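Local coordinates for protein photoreceptor-histidine kinase BphP (Stigmatella aurantiaca DW4/3-1, PDB 6BAF) that binds a bilin chromophore and, as a phytochrome photoreceptor, probably passes light signals to a histidine kinase output that governs cell development, at residues Y202-L207 / L232-L237; E6-P11 / R196-L201. One frame throughout, in Å; residues are numbered along the deposited sequence.

How the interactions relate
Interactions 1 and 2 lie in series along the chain, since helix 196-202 supplies 196-201 to interaction 2 and ends where 202-207 enters interaction 1. Their centres are about 10 Å apart, and both touch the bilin BLR, Tyr202 and Ala198 reaching the same propionate-bearing pyrrole. The other two segments meet as well. Leu232 N lies 2.8 Å from His9 O, a probable hydrogen bond that joins the N-terminal segment 6-11 to the loop containing 232-237, consistent with the phytochrome knot between PAS and GAF domains. Separately, the helix segment 196-201 packs on the same loop, with Leu201 CD1 in van der Waals contact 3.5 Å from Ser233 O.

Interaction 1. Residues Y202-L207 / L232-L237; sequences YQLNWL and LSFSVL. With BLR (3-[5-[(Z)-(4-ethenyl-3-methyl-5-oxidanylidene-pyrrol-2-ylidene)methyl]-2-[[5-[(Z)-(3-ethenyl-4-methyl-5-oxidanylidene-pyrrol-2-ylidene)methyl]-3-(3-hydroxy-3-oxopropyl)-4-methyl-1H-pyrrol-2-yl]methyl]-4-methyl-1H-pyrrol-3-yl]propanoic acid), chain B.
The Phe234 ring presents its edge to the backbone of Leu204, whose O lies near the ring plane and 3.3 Å from Phe234 CE1. Leu204 CB approaches Phe234 CZ at 3.7 Å, while Asn205 CB comes obliquely to the ring; His100 adds an edge-to-face partner from strand 90-100. The Trp206 ring takes Tyr202 O at its edge, and Arg134 of the second subunit packs against it; Trp206 NE1 donates to Gln203 O, 3.0 Å away, from above the carbonyl plane. The Tyr202 ring has BLR O1D at its edge and makes a cation-pi contact with Arg208. The contact sits within the GAF domain, where the exit of helix 196-202 meets the long loop before helix 242-251, probably the lasso of the phytochrome knot.

A type I turn from Leu232 to Ser235, closed by Ser235 N to Leu232 O at 2.9 Å, presents the carbonyl of Ser233. Asn205 reaches it because its CG is anti to the backbone N (chi1 179°). The Asn205 ND2 to Ser233 O bond is 2.8 Å long and nearly straight (170°); it arrives in the carbonyl plane on a lone pair, with the acceptor also in the amide plane. At the other end of that amide, OD1 receives a weak bond from Leu207 N, so the group is restrained on both sides. Glu107 of strand 103-110 takes Val236 N and Leu237 N, tying the same loop to the PAS sheet.

On the chromophore side, Tyr202 OH donates to the propionate oxygen BLR O1D at 2.5 Å, while Tyr202 CE2 rests 3.6 Å from BLR CAA.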
loop_
_atom_site.group_PDB
_atom_site.type_symbol
_atom_site.label_atom_id
_atom_site.label_comp_id
_atom_site.label_asym_id
_atom_site.label_seq_id
_atom_site.Cartn_x
_atom_site.Cartn_y
_atom_site.Cartn_z
ATOM N N TYR A 202 -13.234 -10.753 17.295
ATOM C CA TYR A 202 -12.164 -10.738 16.305
ATOM C C TYR A 202 -12.714 -10.918 14.904
ATOM O O TYR A 202 -12.003 -10.637 13.938
ATOM C CB TYR A 202 -11.108 -11.802 16.605
ATOM C CG TYR A 202 -10.452 -11.670 17.981
ATOM C CD1 TYR A 202 -10.535 -10.479 18.714
ATOM C CD2 TYR A 202 -9.746 -12.738 18.540
ATOM C CE1 TYR A 202 -9.950 -10.369 19.975
ATOM C CE2 TYR A 202 -9.134 -12.636 19.798
ATOM C CZ TYR A 202 -9.257 -11.462 20.512
ATOM O OH TYR A 202 -8.641 -11.352 21.745
ATOM N N GLN A 203 -13.966 -11.364 14.764
ATOM C CA GLN A 203 -14.594 -11.348 13.447
ATOM C C GLN A 203 -14.930 -9.943 12.987
ATOM O O GLN A 203 -15.192 -9.739 11.797
ATOM C CB GLN A 203 -15.886 -12.164 13.436
ATOM C CG GLN A 203 -15.629 -13.601 13.260
ATOM C CD GLN A 203 -16.891 -14.420 13.118
ATOM O OE1 GLN A 203 -16.810 -15.603 12.776
ATOM N NE2 GLN A 203 -18.063 -13.815 13.404
ATOM N N LEU A 204 -14.971 -8.978 13.900
ATOM C CA LEU A 204 -15.356 -7.620 13.537
ATOM C C LEU A 204 -14.184 -6.669 13.533
ATOM O O LEU A 204 -14.164 -5.732 12.741
ATOM C CB LEU A 204 -16.411 -7.084 14.516
ATOM C CG LEU A 204 -17.683 -7.931 14.676
ATOM C CD1 LEU A 204 -18.530 -7.360 15.768
ATOM C CD2 LEU A 204 -18.475 -8.003 13.387
ATOM N N ASN A 205 -13.241 -6.875 14.439
ATOM C CA ASN A 205 -12.083 -6.017 14.642
ATOM C C ASN A 205 -10.870 -6.910 14.363
ATOM O O ASN A 205 -10.559 -7.810 15.166
ATOM C CB ASN A 205 -12.071 -5.446 16.068
ATOM C CG ASN A 205 -10.871 -4.566 16.301
ATOM O OD1 ASN A 205 -9.975 -4.574 15.481
ATOM N ND2 ASN A 205 -10.836 -3.798 17.390
ATOM N N TRP A 206 -10.185 -6.675 13.237
ATOM C CA TRP A 206 -9.257 -7.667 12.692
ATOM C C TRP A 206 -7.824 -7.541 13.197
ATOM O O TRP A 206 -6.976 -8.350 12.800
ATOM C CB TRP A 206 -9.273 -7.607 11.166
ATOM C CG TRP A 206 -10.596 -7.970 10.607
ATOM C CD1 TRP A 206 -11.600 -8.708 11.226
ATOM C CD2 TRP A 206 -11.089 -7.626 9.310
ATOM N NE1 TRP A 206 -12.676 -8.847 10.368
ATOM C CE2 TRP A 206 -12.390 -8.181 9.193
ATOM C CE3 TRP A 206 -10.556 -6.893 8.231
ATOM C CZ2 TRP A 206 -13.163 -8.016 8.044
ATOM C CZ3 TRP A 206 -11.324 -6.732 7.085
ATOM C CH2 TRP A 206 -12.605 -7.302 6.994
ATOM N N LEU A 207 -7.533 -6.622 14.103
ATOM C CA LEU A 207 -6.168 -6.419 14.580
ATOM C C LEU A 207 -6.184 -6.139 16.073
ATOM O O LEU A 207 -7.045 -5.405 16.552
ATOM C CB LEU A 207 -5.507 -5.225 13.832
ATOM C CG LEU A 207 -4.293 -4.555 14.514
ATOM C CD1 LEU A 207 -3.091 -5.417 14.388
ATOM C CD2 LEU A 207 -4.049 -3.106 14.013
ATOM N N LEU A 232 -15.643 -0.511 23.771
ATOM C CA LEU A 232 -14.310 -0.312 23.194
ATOM C C LEU A 232 -13.975 -1.367 22.136
ATOM O O LEU A 232 -12.804 -1.524 21.765
ATOM C CB LEU A 232 -13.271 -0.315 24.310
ATOM C CG LEU A 232 -13.369 0.893 25.252
ATOM C CD1 LEU A 232 -12.391 0.757 26.382
ATOM C CD2 LEU A 232 -13.074 2.195 24.484
ATOM N N SER A 233 -14.987 -2.095 21.654
ATOM C CA SER A 233 -14.826 -3.125 20.638
ATOM C C SER A 233 -13.875 -2.747 19.504
ATOM O O SER A 233 -13.086 -3.595 19.092
ATOM C CB SER A 233 -16.183 -3.498 20.024
ATOM O OG SER A 233 -17.017 -4.102 20.994
ATOM N N PHE A 234 -13.938 -1.519 18.975
ATOM C CA PHE A 234 -13.140 -1.135 17.810
ATOM C C PHE A 234 -11.996 -0.222 18.176
ATOM O O PHE A 234 -11.420 0.442 17.305
ATOM C CB PHE A 234 -14.023 -0.499 16.737
ATOM C CG PHE A 234 -14.937 -1.484 16.128
ATOM C CD1 PHE A 234 -14.460 -2.386 15.183
ATOM C CD2 PHE A 234 -16.236 -1.598 16.566
ATOM C CE1 PHE A 234 -15.293 -3.338 14.638
ATOM C CE2 PHE A 234 -17.075 -2.548 16.030
ATOM C CZ PHE A 234 -16.612 -3.424 15.068
ATOM N N SER A 235 -11.654 -0.169 19.458
ATOM C CA SER A 235 -10.578 0.692 19.923
ATOM C C SER A 235 -9.272 -0.096 20.009
ATOM O O SER A 235 -9.236 -1.218 20.550
ATOM C CB SER A 235 -10.969 1.277 21.278
ATOM O OG SER A 235 -9.809 1.525 22.040
ATOM N N VAL A 236 -8.201 0.477 19.454
ATOM C CA VAL A 236 -6.929 -0.247 19.419
ATOM C C VAL A 236 -6.259 -0.219 20.788
ATOM O O VAL A 236 -5.426 -1.083 21.092
ATOM C CB VAL A 236 -5.993 0.340 18.334
ATOM C CG1 VAL A 236 -6.768 0.592 17.042
ATOM C CG2 VAL A 236 -5.424 1.659 18.768
ATOM N N LEU A 237 -6.614 0.739 21.640
ATOM C CA LEU A 237 -5.995 0.822 22.951
ATOM C C LEU A 237 -6.747 0.052 24.026
ATOM O O LEU A 237 -6.359 0.137 25.198
ATOM C CB LEU A 237 -5.883 2.283 23.370
ATOM C CG LEU A 237 -4.942 3.113 22.506
ATOM C CD1 LEU A 237 -5.048 4.576 22.886
ATOM C CD2 LEU A 237 -3.497 2.589 22.602
HETATM C CHA BLR B . -7.340 -13.964 23.586
HETATM N NA BLR B . -5.878 -16.018 23.338
HETATM C C1A BLR B . -6.276 -14.804 22.930
HETATM C C2A BLR B . -5.567 -14.416 21.789
HETATM C C3A BLR B . -4.731 -15.426 21.473
HETATM C C4A BLR B . -4.922 -16.411 22.454
HETATM C CMA BLR B . -3.770 -15.436 20.247
HETATM C CAA BLR B . -5.757 -13.090 21.051
HETATM C CBA BLR B . -4.985 -11.917 21.710
HETATM C CGA BLR B . -3.484 -11.963 21.381
HETATM O O1A BLR B . -3.159 -11.906 20.159
HETATM O O2A BLR B . -2.572 -12.062 22.288
HETATM C CHB BLR B . -4.281 -17.772 22.611
HETATM N NB BLR B . -1.888 -17.241 22.033
HETATM C C1B BLR B . -3.101 -18.130 22.190
HETATM C C2B BLR B . -2.675 -19.498 21.810
HETATM C C3B BLR B . -1.323 -19.514 21.423
HETATM C C4B BLR B . -0.758 -18.140 21.530
HETATM C CMB BLR B . -3.560 -20.749 21.804
HETATM O OB BLR B . 0.341 -17.775 21.304
HETATM C CAB BLR B . -0.615 -20.791 20.941
HETATM C CBB BLR B . 0.602 -20.766 20.449
HETATM N NC BLR B . -7.506 -17.826 27.526
HETATM C C1C BLR B . -7.232 -19.148 28.222
HETATM C C2C BLR B . -8.357 -19.331 29.188
HETATM C C3C BLR B . -9.285 -18.260 29.123
HETATM C C4C BLR B . -8.801 -17.278 28.102
HETATM C CMC BLR B . -8.460 -20.548 30.082
HETATM O OC BLR B . -6.314 -19.876 28.054
HETATM C CAC BLR B . -10.563 -18.114 29.972
HETATM C CBC BLR B . -11.489 -19.087 30.034
HETATM C CHD BLR B . -9.390 -16.168 27.780
HETATM N ND BLR B . -7.996 -15.509 25.559
HETATM C C1D BLR B . -8.993 -15.278 26.629
HETATM C C2D BLR B . -9.628 -13.980 26.477
HETATM C C3D BLR B . -9.062 -13.374 25.277
HETATM C C4D BLR B . -8.048 -14.303 24.659
HETATM C CMD BLR B . -10.707 -13.404 27.402
HETATM C CAD BLR B . -9.410 -12.006 24.729
HETATM C CBD BLR B . -8.355 -11.016 25.198
HETATM C CGD BLR B . -8.933 -9.705 24.702
HETATM O O1D BLR B . -9.087 -9.528 23.446
HETATM O O2D BLR B . -9.333 -8.856 25.557
#

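Interaction 2. Residues E6-P11 / R196-L201. With BLR (3-[5-[(Z)-(4-ethenyl-3-methyl-5-oxidanylidene-pyrrol-2-ylidene)methyl]-2-[[5-[(Z)-(3-ethenyl-4-methyl-5-oxidanylidene-pyrrol-2-ylidene)methyl]-3-(3-hydroxy-3-oxopropyl)-4-methyl-1H-pyrrol-2-yl]methyl]-4-methyl-1H-pyrrol-3-yl]propanoic acid), chain B.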
loop_
_atom_site.group_PDB
_atom_site.type_symbol
_atom_site.label_atom_id
_atom_site.label_comp_id
_atom_site.label_asym_id
_atom_site.label_seq_id
_atom_site.Cartn_x
_atom_site.Cartn_y
_atom_site.Cartn_z
ATOM N N GLU A 6 -17.041 -13.640 30.345
ATOM C CA GLU A 6 -16.448 -12.346 30.647
ATOM C C GLU A 6 -16.635 -11.410 29.458
ATOM O O GLU A 6 -16.377 -11.816 28.322
ATOM C CB GLU A 6 -14.967 -12.505 30.943
ATOM C CG GLU A 6 -14.232 -11.183 30.974
ATOM C CD GLU A 6 -12.722 -11.343 30.731
ATOM O OE1 GLU A 6 -12.315 -12.476 30.297
ATOM O OE2 GLU A 6 -11.978 -10.334 30.974
ATOM N N PRO A 7 -17.116 -10.187 29.658
ATOM C CA PRO A 7 -17.402 -9.340 28.497
ATOM C C PRO A 7 -16.193 -9.129 27.576
ATOM O O PRO A 7 -16.132 -9.792 26.534
ATOM C CB PRO A 7 -17.907 -8.034 29.128
ATOM C CG PRO A 7 -18.556 -8.477 30.393
ATOM C CD PRO A 7 -17.749 -9.670 30.888
ATOM N N ILE A 8 -15.289 -8.211 27.895
ATOM C CA ILE A 8 -13.996 -7.909 27.247
ATOM C C ILE A 8 -14.091 -6.624 26.442
ATOM O O ILE A 8 -13.115 -5.877 26.392
ATOM C CB ILE A 8 -13.336 -9.047 26.410
ATOM C CG1 ILE A 8 -13.839 -9.162 24.952
ATOM C CG2 ILE A 8 -13.196 -10.388 27.238
ATOM C CD1 ILE A 8 -12.958 -10.062 24.085
ATOM N N HIS A 9 -15.265 -6.273 25.912
ATOM C CA HIS A 9 -15.408 -5.039 25.138
ATOM C C HIS A 9 -15.706 -3.814 26.002
ATOM O O HIS A 9 -15.739 -2.694 25.481
ATOM C CB HIS A 9 -16.506 -5.192 24.082
ATOM C CG HIS A 9 -17.854 -5.499 24.678
ATOM N ND1 HIS A 9 -18.078 -6.612 25.466
ATOM C CD2 HIS A 9 -19.029 -4.814 24.648
ATOM C CE1 HIS A 9 -19.332 -6.604 25.895
ATOM N NE2 HIS A 9 -19.933 -5.528 25.412
ATOM N N ILE A 10 -15.885 -3.969 27.307
ATOM C CA ILE A 10 -16.148 -2.798 28.150
ATOM C C ILE A 10 -15.251 -2.855 29.382
ATOM O O ILE A 10 -15.763 -2.842 30.509
ATOM C CB ILE A 10 -17.628 -2.726 28.571
ATOM C CG1 ILE A 10 -18.103 -4.116 29.037
ATOM C CG2 ILE A 10 -18.509 -2.235 27.418
ATOM C CD1 ILE A 10 -19.540 -4.132 29.704
ATOM N N PRO A 11 -13.926 -2.916 29.237
ATOM C CA PRO A 11 -13.080 -2.921 30.441
ATOM C C PRO A 11 -13.076 -1.609 31.208
ATOM O O PRO A 11 -12.646 -1.594 32.363
ATOM C CB PRO A 11 -11.675 -3.228 29.880
ATOM C CG PRO A 11 -11.719 -2.610 28.460
ATOM C CD PRO A 11 -13.114 -3.052 27.994
ATOM N N ARG A 196 -15.291 -17.671 23.164
ATOM C CA ARG A 196 -16.228 -17.373 22.099
ATOM C C ARG A 196 -16.491 -15.872 21.957
ATOM O O ARG A 196 -16.619 -15.367 20.837
ATOM C CB ARG A 196 -17.504 -18.141 22.354
ATOM C CG ARG A 196 -18.667 -17.515 21.764
ATOM C CD ARG A 196 -19.517 -18.607 21.281
ATOM N NE ARG A 196 -20.880 -18.123 21.229
ATOM C CZ ARG A 196 -21.841 -18.736 20.550
ATOM N NH1 ARG A 196 -21.537 -19.836 19.853
ATOM N NH2 ARG A 196 -23.073 -18.232 20.555
ATOM N N GLN A 197 -16.571 -15.132 23.054
ATOM C CA GLN A 197 -16.765 -13.698 22.876
ATOM C C GLN A 197 -15.512 -13.016 22.309
ATOM O O GLN A 197 -15.629 -11.951 21.697
ATOM C CB GLN A 197 -17.196 -13.047 24.202
ATOM C CG GLN A 197 -16.073 -12.765 25.217
ATOM C CD GLN A 197 -15.582 -14.000 25.968
ATOM O OE1 GLN A 197 -15.511 -15.116 25.416
ATOM N NE2 GLN A 197 -15.235 -13.807 27.241
ATOM N N ALA A 198 -14.321 -13.594 22.494
ATOM C CA ALA A 198 -13.136 -13.052 21.831
ATOM C C ALA A 198 -13.206 -13.329 20.337
ATOM O O ALA A 198 -13.008 -12.422 19.516
ATOM C CB ALA A 198 -11.859 -13.650 22.429
ATOM N N ARG A 199 -13.538 -14.566 19.971
ATOM C CA ARG A 199 -13.640 -14.929 18.569
ATOM C C ARG A 199 -14.670 -14.077 17.848
ATOM O O ARG A 199 -14.474 -13.709 16.685
ATOM C CB ARG A 199 -14.034 -16.380 18.413
ATOM C CG ARG A 199 -12.961 -17.444 18.582
ATOM C CD ARG A 199 -13.711 -18.767 18.340
ATOM N NE ARG A 199 -13.611 -19.520 19.538
ATOM C CZ ARG A 199 -14.573 -20.128 20.203
ATOM N NH1 ARG A 199 -15.837 -20.183 19.801
ATOM N NH2 ARG A 199 -14.187 -20.721 21.303
ATOM N N GLU A 200 -15.787 -13.774 18.514
ATOM C CA GLU A 200 -16.807 -12.933 17.904
ATOM C C GLU A 200 -16.317 -11.503 17.735
ATOM O O GLU A 200 -16.589 -10.869 16.716
ATOM C CB GLU A 200 -18.087 -12.956 18.741
ATOM C CG GLU A 200 -18.946 -14.194 18.493
ATOM C CD GLU A 200 -20.053 -14.371 19.542
ATOM O OE1 GLU A 200 -20.063 -13.613 20.563
ATOM O OE2 GLU A 200 -20.899 -15.281 19.339
ATOM N N LEU A 201 -15.647 -10.962 18.738
ATOM C CA LEU A 201 -15.035 -9.653 18.558
ATOM C C LEU A 201 -14.013 -9.671 17.420
ATOM O O LEU A 201 -13.930 -8.717 16.636
ATOM C CB LEU A 201 -14.388 -9.225 19.864
ATOM C CG LEU A 201 -13.595 -7.928 19.787
ATOM C CD1 LEU A 201 -14.505 -6.794 19.361
ATOM C CD2 LEU A 201 -13.041 -7.656 21.158
HETATM C CHA BLR B . -7.340 -13.964 23.586
HETATM N NA BLR B . -5.878 -16.018 23.338
HETATM C C1A BLR B . -6.276 -14.804 22.930
HETATM C C2A BLR B . -5.567 -14.416 21.789
HETATM C C3A BLR B . -4.731 -15.426 21.473
HETATM C C4A BLR B . -4.922 -16.411 22.454
HETATM C CMA BLR B . -3.770 -15.436 20.247
HETATM C CAA BLR B . -5.757 -13.090 21.051
HETATM C CBA BLR B . -4.985 -11.917 21.710
HETATM C CGA BLR B . -3.484 -11.963 21.381
HETATM O O1A BLR B . -3.159 -11.906 20.159
HETATM O O2A BLR B . -2.572 -12.062 22.288
HETATM C CHB BLR B . -4.281 -17.772 22.611
HETATM N NB BLR B . -1.888 -17.241 22.033
HETATM C C1B BLR B . -3.101 -18.130 22.190
HETATM C C2B BLR B . -2.675 -19.498 21.810
HETATM C C3B BLR B . -1.323 -19.514 21.423
HETATM C C4B BLR B . -0.758 -18.140 21.530
HETATM C CMB BLR B . -3.560 -20.749 21.804
HETATM O OB BLR B . 0.341 -17.775 21.304
HETATM C CAB BLR B . -0.615 -20.791 20.941
HETATM C CBB BLR B . 0.602 -20.766 20.449
HETATM N NC BLR B . -7.506 -17.826 27.526
HETATM C C1C BLR B . -7.232 -19.148 28.222
HETATM C C2C BLR B . -8.357 -19.331 29.188
HETATM C C3C BLR B . -9.285 -18.260 29.123
HETATM C C4C BLR B . -8.801 -17.278 28.102
HETATM C CMC BLR B . -8.460 -20.548 30.082
HETATM O OC BLR B . -6.314 -19.876 28.054
HETATM C CAC BLR B . -10.563 -18.114 29.972
HETATM C CBC BLR B . -11.489 -19.087 30.034
HETATM C CHD BLR B . -9.390 -16.168 27.780
HETATM N ND BLR B . -7.996 -15.509 25.559
HETATM C C1D BLR B . -8.993 -15.278 26.629
HETATM C C2D BLR B . -9.628 -13.980 26.477
HETATM C C3D BLR B . -9.062 -13.374 25.277
HETATM C C4D BLR B . -8.048 -14.303 24.659
HETATM C CMD BLR B . -10.707 -13.404 27.402
HETATM C CAD BLR B . -9.410 -12.006 24.729
HETATM C CBD BLR B . -8.355 -11.016 25.198
HETATM C CGD BLR B . -8.933 -9.705 24.702
HETATM O O1D BLR B . -9.087 -9.528 23.446
HETATM O O2D BLR B . -9.333 -8.856 25.557
#
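Ile8 and Gln197 make the dense centre of this contact between the N-terminal segment 6-11 and helix 196-202, where the PAS and GAF parts of the phytochrome bidomain meet beside the bilin. The CD1 methyl of Ile8 settles onto the helix, 3.7 Å from Ala198 CA and 3.8 Å from Leu201 CD2. Its other branch serves the ligand: Ile8 CG2 meets the pyrrole methyl BLR CMD from the edge, 3.9 Å away. Ala198 CB, by contrast, lies over the face of that pyrrole, 3.7 Å from BLR CAD.

The Gln197 chain is kinked: CG sits between the backbone N and the carbonyl carbon (chi1 80°), and the chain bends again at chi2 (-77°). This lays Gln197 CG 3.3 Å from Pro7 O and brings NE2 to Glu6 O. That hydrogen bond lies in the carbonyl plane on a lone pair, although its angle at the hydrogen is only 143°, the acceptor is tilted from the amide plane, and the 2.5 Å between Gln197 NE2 and Glu6 O is short enough to be read with caution.

The solvent side is looser. Pro7 is exposed and directs CB away from the helix, and on the helix itself Arg196 and Glu200 pair through charge alone, Arg196 NE to Glu200 OE2 being 3.4 Å with the oxygen well out of the guanidinium plane.

The chemistry thus divides: one amide serves the carbonyls of Glu6 and Cys3, the former at a distance whose exact value is doubtful, giving a polar link to the backbone, while apolar packing is kept for the pyrrole.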